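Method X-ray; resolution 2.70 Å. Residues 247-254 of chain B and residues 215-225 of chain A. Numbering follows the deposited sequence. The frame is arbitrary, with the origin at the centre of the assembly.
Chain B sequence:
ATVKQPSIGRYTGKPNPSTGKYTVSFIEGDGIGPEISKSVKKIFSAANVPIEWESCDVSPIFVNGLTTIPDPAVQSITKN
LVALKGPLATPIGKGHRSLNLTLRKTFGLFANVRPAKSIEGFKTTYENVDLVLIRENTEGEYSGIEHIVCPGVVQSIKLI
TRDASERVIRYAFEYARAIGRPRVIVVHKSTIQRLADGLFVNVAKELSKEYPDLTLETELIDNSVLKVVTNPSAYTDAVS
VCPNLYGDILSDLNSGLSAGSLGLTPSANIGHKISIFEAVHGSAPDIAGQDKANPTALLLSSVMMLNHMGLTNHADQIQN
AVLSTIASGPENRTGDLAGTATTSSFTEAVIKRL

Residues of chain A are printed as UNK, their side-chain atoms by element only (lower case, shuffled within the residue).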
# COMPACT_ATOMS: atom_id res chain seq x y z
N GLY B 247 28.88 -15.61 -26.00
CA GLY B 247 29.69 -14.89 -26.96
C GLY B 247 30.12 -13.49 -26.55
O GLY B 247 31.30 -13.16 -26.65
N ASP B 248 29.16 -12.68 -26.10
CA ASP B 248 29.41 -11.33 -25.61
C ASP B 248 30.51 -11.30 -24.55
O ASP B 248 31.46 -10.55 -24.66
CB ASP B 248 28.11 -10.74 -25.01
CG ASP B 248 27.38 -9.78 -25.97
OD1 ASP B 248 28.01 -9.23 -26.91
OD2 ASP B 248 26.16 -9.54 -25.77
N ILE B 249 30.35 -12.13 -23.52
CA ILE B 249 31.24 -12.18 -22.37
C ILE B 249 32.65 -12.69 -22.69
O ILE B 249 33.65 -12.13 -22.25
CB ILE B 249 30.66 -13.10 -21.28
CG1 ILE B 249 29.35 -12.53 -20.74
CG2 ILE B 249 31.64 -13.32 -20.16
CD1 ILE B 249 28.55 -13.55 -19.99
N LEU B 250 32.73 -13.77 -23.46
CA LEU B 250 34.02 -14.33 -23.82
C LEU B 250 34.83 -13.41 -24.70
O LEU B 250 36.01 -13.21 -24.45
CB LEU B 250 33.86 -15.70 -24.48
CG LEU B 250 33.39 -16.78 -23.50
CD1 LEU B 250 33.49 -18.16 -24.15
CD2 LEU B 250 34.18 -16.71 -22.20
N SER B 251 34.23 -12.86 -25.74
CA SER B 251 34.97 -11.98 -26.62
C SER B 251 35.49 -10.71 -25.90
O SER B 251 36.58 -10.21 -26.22
CB SER B 251 34.18 -11.65 -27.87
OG SER B 251 33.03 -10.91 -27.54
N ASP B 252 34.74 -10.21 -24.93
CA ASP B 252 35.16 -9.03 -24.16
C ASP B 252 36.24 -9.36 -23.12
O ASP B 252 37.05 -8.51 -22.76
CB ASP B 252 33.95 -8.35 -23.48
CG ASP B 252 33.31 -7.25 -24.35
OD1 ASP B 252 33.15 -7.44 -25.59
OD2 ASP B 252 32.95 -6.19 -23.79
N LEU B 253 36.25 -10.59 -22.65
CA LEU B 253 37.30 -11.08 -21.79
C LEU B 253 38.60 -11.30 -22.58
O LEU B 253 39.68 -11.02 -22.10
CB LEU B 253 36.83 -12.39 -21.14
CG LEU B 253 37.71 -13.13 -20.16
CD1 LEU B 253 36.85 -13.91 -19.20
CD2 LEU B 253 38.60 -14.04 -20.91
N ASN B 254 38.49 -11.78 -23.80
CA ASN B 254 39.64 -11.91 -24.68
C ASN B 254 40.30 -10.56 -24.96
O ASN B 254 41.52 -10.42 -24.92
CB ASN B 254 39.26 -12.64 -25.99
CG ASN B 254 38.91 -14.11 -25.77
OD1 ASN B 254 39.13 -14.66 -24.68
ND2 ASN B 254 38.36 -14.76 -26.80
N UNK A 215 27.48 -4.09 -16.40
CA UNK A 215 27.08 -5.12 -17.35
C UNK A 215 28.13 -6.23 -17.40
O UNK A 215 29.31 -5.98 -17.43
c UNK A 215 26.57 -5.59 -19.73
c UNK A 215 25.91 -3.40 -18.68
c UNK A 215 25.86 -2.58 -19.96
c UNK A 215 26.95 -4.51 -18.72
N UNK A 216 27.69 -7.48 -17.40
CA UNK A 216 28.57 -8.60 -17.15
C UNK A 216 29.73 -8.71 -18.16
O UNK A 216 30.85 -9.03 -17.78
c UNK A 216 27.00 -10.11 -18.38
c UNK A 216 27.77 -9.92 -17.09
c UNK A 216 28.69 -11.11 -16.81
N UNK A 217 29.49 -8.43 -19.43
CA UNK A 217 30.58 -8.50 -20.40
C UNK A 217 31.71 -7.49 -20.13
O UNK A 217 32.88 -7.82 -20.21
o UNK A 217 28.15 -7.53 -22.88
c UNK A 217 29.09 -7.32 -22.08
c UNK A 217 30.09 -8.42 -21.86
o UNK A 217 29.23 -6.25 -21.46
N UNK A 218 31.34 -6.25 -19.81
CA UNK A 218 32.28 -5.26 -19.31
C UNK A 218 32.95 -5.66 -17.98
O UNK A 218 34.09 -5.34 -17.73
n UNK A 218 33.62 -2.62 -19.62
c UNK A 218 32.54 -2.75 -18.84
c UNK A 218 31.57 -3.89 -19.18
o UNK A 218 32.29 -1.98 -17.91
N UNK A 219 32.25 -6.37 -17.11
CA UNK A 219 32.82 -6.79 -15.84
C UNK A 219 33.86 -7.87 -16.07
O UNK A 219 34.81 -7.96 -15.32
c UNK A 219 31.73 -7.26 -14.84
N UNK A 220 33.68 -8.69 -17.10
CA UNK A 220 34.66 -9.73 -17.42
C UNK A 220 35.94 -9.09 -17.90
O UNK A 220 37.01 -9.44 -17.44
o UNK A 220 33.21 -11.54 -18.00
c UNK A 220 34.18 -10.68 -18.51
N UNK A 221 35.83 -8.16 -18.84
CA UNK A 221 36.98 -7.44 -19.34
C UNK A 221 37.67 -6.68 -18.20
O UNK A 221 38.87 -6.74 -18.03
s UNK A 221 37.22 -4.42 -22.19
c UNK A 221 37.02 -3.09 -21.00
c UNK A 221 36.55 -6.47 -20.42
c UNK A 221 37.71 -5.77 -21.12
N UNK A 222 36.87 -6.00 -17.41
CA UNK A 222 37.39 -5.23 -16.31
C UNK A 222 38.07 -6.10 -15.25
O UNK A 222 38.98 -5.65 -14.58
o UNK A 222 37.91 -1.48 -16.59
c UNK A 222 36.55 -2.99 -15.36
c UNK A 222 36.90 -2.18 -16.58
n UNK A 222 36.08 -2.26 -17.61
c UNK A 222 36.23 -4.42 -15.68
N UNK A 223 37.64 -7.34 -15.10
CA UNK A 223 38.17 -8.20 -14.03
C UNK A 223 39.56 -8.74 -14.34
O UNK A 223 40.36 -8.95 -13.44
c UNK A 223 37.22 -9.34 -13.72
N UNK A 224 39.85 -8.97 -15.62
CA UNK A 224 41.14 -9.51 -16.00
C UNK A 224 42.15 -8.40 -16.25
O UNK A 224 43.35 -8.64 -16.29
c UNK A 224 40.23 -11.63 -17.00
c UNK A 224 40.59 -9.64 -18.49
c UNK A 224 41.09 -10.42 -17.27
N UNK A 225 41.67 -7.18 -16.42
CA UNK A 225 42.55 -6.05 -16.70
C UNK A 225 42.80 -5.19 -15.46
O UNK A 225 43.93 -4.86 -15.15
c UNK A 225 42.01 -5.21 -17.87

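Position 215 of chain A carries four carbons, forked at the first, with one arm two carbons long; its side chain is out of reach of the chain B stretch. That is isoleucine, Ile A215, and it holds the N-cap position.

Position 216 has one carbon bearing two more, and one tip rests against Ile B249. It is valine, Val A216, whose CG2 lies 4.0 Å from CD1 of Ile B249, an apolar contact at the start of the helix.

At position 217 there are two carbons, the second carrying two oxygens. The CA-to-CB bond points toward chain B, CB packs 4.0 Å from CA of Ile B249, and the oxygens have Asp B248 and Asp B252 as neighbours. This short acid is Asp A217. Its carboxylate lies among like charges, OD2 being 4.0 Å from OD2 of Asp B248 and OD1 4.4 Å from OD2 of Asp B252. OD1 also accepts a weak hydrogen bond from the backbone N of position 218.

Position 218 again has two carbons, but the second carries one oxygen and one nitrogen. Its CA-to-CB bond points away, and it touches the contact mainly through its backbone, N lying 4.3 Å from OD2 of Asp B252. This amide is Asn A218.

Position 219 shows a single carbon, out of reach of chain B: Ala A219.

Position 220 has one carbon, then one oxygen; the CA-to-CB bond points toward chain B. CB lies 4.1 Å from CB of Leu B253, and the oxygen comes close to Ile B249. It is serine, Ser A220. OG is 3.2 Å from CG2 of Ile B249 and makes a weak hydrogen bond back to O of Val A216. The hydroxyl thus has a weak partner in its own helix and also lies against a carbon of Ile B249.

Position 221 is an unbranched run of two carbons, a sulfur and a carbon. Its CB is 3.1 Å from O of Asp B252, but the end of the chain leads away: this is methionine, Met A221.

Position 222 has three carbons, the third carrying an oxygen and a nitrogen. Its CA-to-CB bond points away from chain B, and it makes no contact: Gln A222.

Position 223, a single carbon that makes no contact, is Ala A223.

Position 224 repeats the three-carbon fork, now beside Leu B253. Val A224 places CG1 4.3 Å from CG of Leu B253 and CG2 4.0 Å from its O.

Position 225 is one carbon, beyond reach: Ala A225.

The rule here is close packing of two helices running nearly the same way, 26° apart, with axes approaching to 7.6 Å. The backbones come near: CA of Ile B249 is 4.2 Å from CA of Asp A217, and one turn on, CA of Leu B253 is 4.4 Å from CA of Met A221. No hydrogen bond crosses between the stretches. Apolar contacts mark both ends, Val A216 on Ile B249 and Val A224 on Leu B253. The acids Asp B248, Asp B252 and Asp A217 gather together; OD2 of Asp B248 and OD1 of Asp B252 are hydrogen-bonded elsewhere in the structure.

Chain A 215-225: IVDNASMQAVA
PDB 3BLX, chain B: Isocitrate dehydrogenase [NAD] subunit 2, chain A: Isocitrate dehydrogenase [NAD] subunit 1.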